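Local coordinates for protein mandelate racemase/muconate lactonizing enzyme (Roseovarius nubinhibens, PDB 2QDD) that is of unknown specific function but, as a magnesium-binding member of the mandelate racemase/muconate lactonizing enzyme family, probably acts by abstracting a proton next to a carboxylate, at residues I5-V10 against R39-E44; G259-V264 against V287-H292. All blocks are in the same frame, centred on the assembly; numbering follows the deposited sequence.

Contact 1 of 2, residues I5-V10 against R39-E44; sequences ITRLTV and RIDTDE
Thr9 and Arg39 lie side by side on one face of two antiparallel strands, with their polar ends together. Arg39 leaves the backbone extended and bends only at chi3 (71°), which brings NH2 to within 3.2 Å of Thr9 OG1 in a hydrogen bond that leaves the hydroxyl tilted out of the guanidinium plane. Arginine suits this place because Arg39 NE can still form a salt bridge along its own strand with Asp41 OD1 (3.4 Å). A water in plane at the guanidinium edge hydrogen-bonds to Thr9 OG1 and to Asp41 OD1, so one small polar cluster occupies this face. Asp41 OD2 turns to Thr47 OG1 on the next strand. Arg7 crosses Asp41 obliquely; in the conformer modelled, Arg7 NE stays 4.0 Å from Asp41 OD1, beyond a salt bridge, where a weak charge attraction is likely.

The strands form the hairpin 5-22/29-42 of the N-terminal capping domain, and a classic beta bulge interrupts their pairing. Asp41 O receives Thr6 N at 2.8 Å, from above the carbonyl plane, and more weakly Arg7 N, which shifts the register so that Ile5 pairs with Thr42. Beyond the bulge the pairing is regular, and Arg39 N meets Thr9 O almost straight on (172°).

On the other face Leu8 and Ile40 point the same way, Leu8 CD2 lying 3.6 Å from Ile40 CG1, and branched aliphatic chains fit here because helices 64-78 and 101-119 pack against them. Ile5 comes in obliquely and sets its CG1 3.8 Å from Ile40 CG2.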
# COMPACT_ATOMS: atom_id res chain seq x y z
N ILE A 5 -18.92 27.84 -37.25
CA ILE A 5 -17.74 27.55 -38.08
C ILE A 5 -18.17 27.23 -39.52
O ILE A 5 -19.09 26.45 -39.76
CB ILE A 5 -16.87 26.39 -37.49
CG1 ILE A 5 -16.16 26.85 -36.21
CG2 ILE A 5 -15.83 25.89 -38.51
CD1 ILE A 5 -15.33 25.76 -35.51
N THR A 6 -17.46 27.85 -40.47
CA THR A 6 -17.94 28.04 -41.83
C THR A 6 -16.95 27.45 -42.84
O THR A 6 -17.35 26.88 -43.87
CB THR A 6 -18.26 29.56 -42.07
OG1 THR A 6 -19.68 29.77 -41.99
CG2 THR A 6 -17.72 30.10 -43.39
N ARG A 7 -15.66 27.54 -42.50
CA ARG A 7 -14.58 27.04 -43.35
C ARG A 7 -13.37 26.65 -42.50
O ARG A 7 -12.99 27.37 -41.58
CB ARG A 7 -14.17 28.12 -44.36
CG ARG A 7 -13.82 27.60 -45.75
CD ARG A 7 -14.41 28.48 -46.86
NE ARG A 7 -14.55 29.88 -46.47
CZ ARG A 7 -15.70 30.56 -46.44
NH1 ARG A 7 -15.71 31.83 -46.06
NH2 ARG A 7 -16.84 29.97 -46.78
N LEU A 8 -12.76 25.51 -42.83
CA LEU A 8 -11.43 25.18 -42.32
C LEU A 8 -10.44 25.07 -43.46
O LEU A 8 -10.67 24.34 -44.43
CB LEU A 8 -11.47 23.86 -41.53
CG LEU A 8 -12.59 23.69 -40.49
CD1 LEU A 8 -12.69 22.26 -40.06
CD2 LEU A 8 -12.36 24.56 -39.29
N THR A 9 -9.34 25.80 -43.36
CA THR A 9 -8.32 25.80 -44.40
C THR A 9 -6.97 25.39 -43.82
O THR A 9 -6.52 25.93 -42.81
CB THR A 9 -8.19 27.18 -45.08
OG1 THR A 9 -9.50 27.68 -45.39
CG2 THR A 9 -7.38 27.09 -46.36
N VAL A 10 -6.34 24.43 -44.49
CA VAL A 10 -5.12 23.79 -44.01
C VAL A 10 -3.96 24.23 -44.91
O VAL A 10 -4.07 24.18 -46.13
CB VAL A 10 -5.29 22.24 -44.03
CG1 VAL A 10 -4.03 21.54 -43.55
CG2 VAL A 10 -6.47 21.83 -43.19
N ARG A 39 -6.56 27.58 -40.52
CA ARG A 39 -7.40 28.77 -40.44
C ARG A 39 -8.84 28.34 -40.27
O ARG A 39 -9.35 27.54 -41.06
CB ARG A 39 -7.26 29.62 -41.72
CG ARG A 39 -8.21 30.81 -41.78
CD ARG A 39 -8.03 31.65 -43.02
NE ARG A 39 -8.50 30.98 -44.23
CZ ARG A 39 -8.05 31.24 -45.46
NH1 ARG A 39 -7.12 32.16 -45.66
NH2 ARG A 39 -8.54 30.56 -46.49
N ILE A 40 -9.50 28.86 -39.24
CA ILE A 40 -10.92 28.63 -39.02
C ILE A 40 -11.71 29.91 -39.29
O ILE A 40 -11.53 30.91 -38.59
CB ILE A 40 -11.23 28.13 -37.58
CG1 ILE A 40 -10.43 26.86 -37.25
CG2 ILE A 40 -12.73 27.90 -37.40
CD1 ILE A 40 -10.93 26.09 -36.04
N ASP A 41 -12.58 29.86 -40.30
CA ASP A 41 -13.47 30.97 -40.60
C ASP A 41 -14.83 30.73 -40.00
O ASP A 41 -15.29 29.58 -39.92
CB ASP A 41 -13.60 31.17 -42.11
CG ASP A 41 -12.31 31.66 -42.75
OD1 ASP A 41 -11.83 31.03 -43.71
OD2 ASP A 41 -11.77 32.68 -42.28
N THR A 42 -15.48 31.81 -39.57
CA THR A 42 -16.85 31.75 -39.08
C THR A 42 -17.78 32.58 -39.96
O THR A 42 -17.32 33.32 -40.83
CB THR A 42 -16.97 32.26 -37.63
OG1 THR A 42 -16.54 33.63 -37.58
CG2 THR A 42 -16.12 31.42 -36.68
N ASP A 43 -19.09 32.46 -39.72
CA ASP A 43 -20.11 33.15 -40.52
C ASP A 43 -20.15 34.67 -40.30
O ASP A 43 -20.75 35.39 -41.09
CB ASP A 43 -21.49 32.52 -40.29
CG ASP A 43 -22.04 32.77 -38.88
OD1 ASP A 43 -21.25 32.75 -37.91
OD2 ASP A 43 -23.26 32.97 -38.75
N GLU A 44 -19.51 35.13 -39.22
CA GLU A 44 -19.50 36.55 -38.87
C GLU A 44 -18.15 37.21 -39.12
O GLU A 44 -17.90 38.33 -38.67
CB GLU A 44 -19.94 36.74 -37.42
CG GLU A 44 -21.44 36.99 -37.27
CD GLU A 44 -22.00 36.43 -35.97
OE1 GLU A 44 -22.75 35.43 -36.03
OE2 GLU A 44 -21.68 36.98 -34.90
O HOH W 1 -10.81 28.62 -43.39

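Contact 2 of 2, residues G259-V264 against V287-H292; sequences GACEGV and VGWQMH
Strands 263-266 and 290-293 are parallel neighbours in the modified TIM barrel of the enolase superfamily, joined by a beta-alpha-beta crossover through helix 274-287; this contact is where the two strands begin. Gln290 N reaches a lone pair of Glu262 O at 3.2 Å in a nearly straight bond (167°). His292 N takes a lone pair of Val264 O, whereas the bond from Val264 N to Gln290 O between them is weak. Gly263 fits tightly here, since a CB would fall 2.6 Å from Gln290 O. Gly288, with positive phi, closes a Schellman motif at the end of the helix, and its O shares a water with Glu262 O. Glu262 OE2 makes a salt bridge to Arg235 and a hydrogen bond to His231 of a second subunit.

Trp289 and Val264 carry most of the side-chain packing. Val264 CG1 sits over one face of the indole, 3.8 Å from the six-membered ring centroid and 16° off the normal, a CH-pi contact; Val287 CG2 lies over the opposite face, toward its rim. Cys261 SG approaches obliquely, 4.4 Å from the five-membered ring centroid. Trp289 NE1 donates to a water in plane at the ring edge, 3.3 Å away, which in turn donates to Cys261 O. An alanine in place of this tryptophan would remove the broad surface that Val264 and Cys261 pack on, as well as the N-H held by the water, and would probably loosen the start of the two strands. Val264 also lies alongside Met291, CG2 to CG.

Outward, Trp289 meets His252 and Trp256 of helix 249-258 and stacks edge-to-face with Phe283 of helix 274-287. Strand 240-242 flanks strand 263-266 on its other side, where Ile240 N hydrogen-bonds to Glu262 OE1.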
# COMPACT_ATOMS: atom_id res chain seq x y z
N GLY A 259 3.97 9.90 -6.59
CA GLY A 259 5.04 10.80 -6.15
C GLY A 259 6.25 10.83 -7.08
O GLY A 259 7.38 10.93 -6.62
N ALA A 260 5.99 10.75 -8.38
CA ALA A 260 7.02 10.48 -9.38
C ALA A 260 7.86 11.69 -9.74
O ALA A 260 8.93 11.55 -10.33
CB ALA A 260 6.38 9.92 -10.63
N CYS A 261 7.37 12.88 -9.40
CA CYS A 261 7.95 14.13 -9.89
C CYS A 261 7.65 15.32 -8.99
O CYS A 261 6.76 15.26 -8.14
CB CYS A 261 7.52 14.41 -11.34
SG CYS A 261 5.77 14.72 -11.59
N GLU A 262 8.42 16.39 -9.17
CA GLU A 262 8.17 17.67 -8.50
C GLU A 262 7.84 18.76 -9.53
O GLU A 262 7.56 19.91 -9.18
CB GLU A 262 9.41 18.07 -7.69
CG GLU A 262 9.62 17.28 -6.40
CD GLU A 262 10.39 15.98 -6.62
OE1 GLU A 262 11.06 15.82 -7.66
OE2 GLU A 262 10.33 15.11 -5.72
N GLY A 263 7.90 18.38 -10.80
CA GLY A 263 7.60 19.28 -11.89
C GLY A 263 7.21 18.54 -13.14
O GLY A 263 7.61 17.38 -13.34
N VAL A 264 6.41 19.20 -13.98
CA VAL A 264 6.13 18.73 -15.34
C VAL A 264 6.36 19.83 -16.39
O VAL A 264 6.26 21.02 -16.09
CB VAL A 264 4.69 18.14 -15.50
CG1 VAL A 264 4.42 17.03 -14.47
CG2 VAL A 264 3.61 19.23 -15.41
N VAL A 287 -1.22 21.21 -6.64
CA VAL A 287 -0.38 20.18 -6.00
C VAL A 287 1.06 20.65 -5.81
O VAL A 287 1.90 19.91 -5.28
CB VAL A 287 -0.45 18.81 -6.75
CG1 VAL A 287 -1.88 18.31 -6.85
CG2 VAL A 287 0.17 18.89 -8.14
N GLY A 288 1.34 21.87 -6.25
CA GLY A 288 2.62 22.52 -6.02
C GLY A 288 3.72 22.09 -6.97
O GLY A 288 4.89 22.11 -6.60
N TRP A 289 3.35 21.72 -8.19
CA TRP A 289 4.32 21.44 -9.24
C TRP A 289 4.94 22.74 -9.76
O TRP A 289 4.30 23.79 -9.75
CB TRP A 289 3.66 20.69 -10.40
CG TRP A 289 3.48 19.21 -10.18
CD1 TRP A 289 4.04 18.45 -9.20
CD2 TRP A 289 2.68 18.32 -10.97
NE1 TRP A 289 3.63 17.14 -9.32
CE2 TRP A 289 2.80 17.03 -10.41
CE3 TRP A 289 1.87 18.48 -12.11
CZ2 TRP A 289 2.14 15.91 -10.94
CZ3 TRP A 289 1.22 17.37 -12.63
CH2 TRP A 289 1.36 16.10 -12.05
N GLN A 290 6.18 22.65 -10.20
CA GLN A 290 6.79 23.72 -10.99
C GLN A 290 6.87 23.30 -12.45
O GLN A 290 7.12 22.14 -12.73
CB GLN A 290 8.17 24.04 -10.44
CG GLN A 290 8.14 24.78 -9.12
CD GLN A 290 9.49 25.37 -8.78
OE1 GLN A 290 10.51 24.69 -8.82
NE2 GLN A 290 9.50 26.65 -8.44
N MET A 291 6.62 24.23 -13.37
CA MET A 291 6.20 23.86 -14.72
C MET A 291 6.90 24.66 -15.81
O MET A 291 6.97 25.88 -15.72
CB MET A 291 4.67 23.98 -14.86
CG MET A 291 3.87 22.98 -14.02
SD MET A 291 2.08 23.22 -14.06
CE MET A 291 1.83 24.49 -12.83
N HIS A 292 7.44 23.98 -16.82
CA HIS A 292 7.85 24.62 -18.08
C HIS A 292 6.68 24.56 -19.05
O HIS A 292 6.12 23.50 -19.28
CB HIS A 292 9.04 23.90 -18.73
CG HIS A 292 10.30 23.96 -17.93
ND1 HIS A 292 11.16 25.04 -17.96
CD2 HIS A 292 10.87 23.06 -17.10
CE1 HIS A 292 12.19 24.80 -17.17
NE2 HIS A 292 12.04 23.61 -16.63
O HOH W 2 4.21 14.21 -7.95
O HOH W 3 7.59 21.49 -6.86

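How the contacts relate
Contact 1 belongs to the N-terminal domain and contact 2 to the barrel domain, and they lie on opposite sides of the chain's centre. Their centres are about 38 Å apart and their nearest atoms about 24 Å, so neither touches the other. Contact 2 is the one near the magnesium site, formed by Asp196, Glu220, Asp243 and Glu244 though empty in this chain: the side chain of His292 is about 6 Å from that of Glu220, and that of Val264 about 7 Å from that of Asp243. Contact 1 is antiparallel pairing remote from that site; contact 2 is parallel pairing in the barrel wall and also borders other subunits.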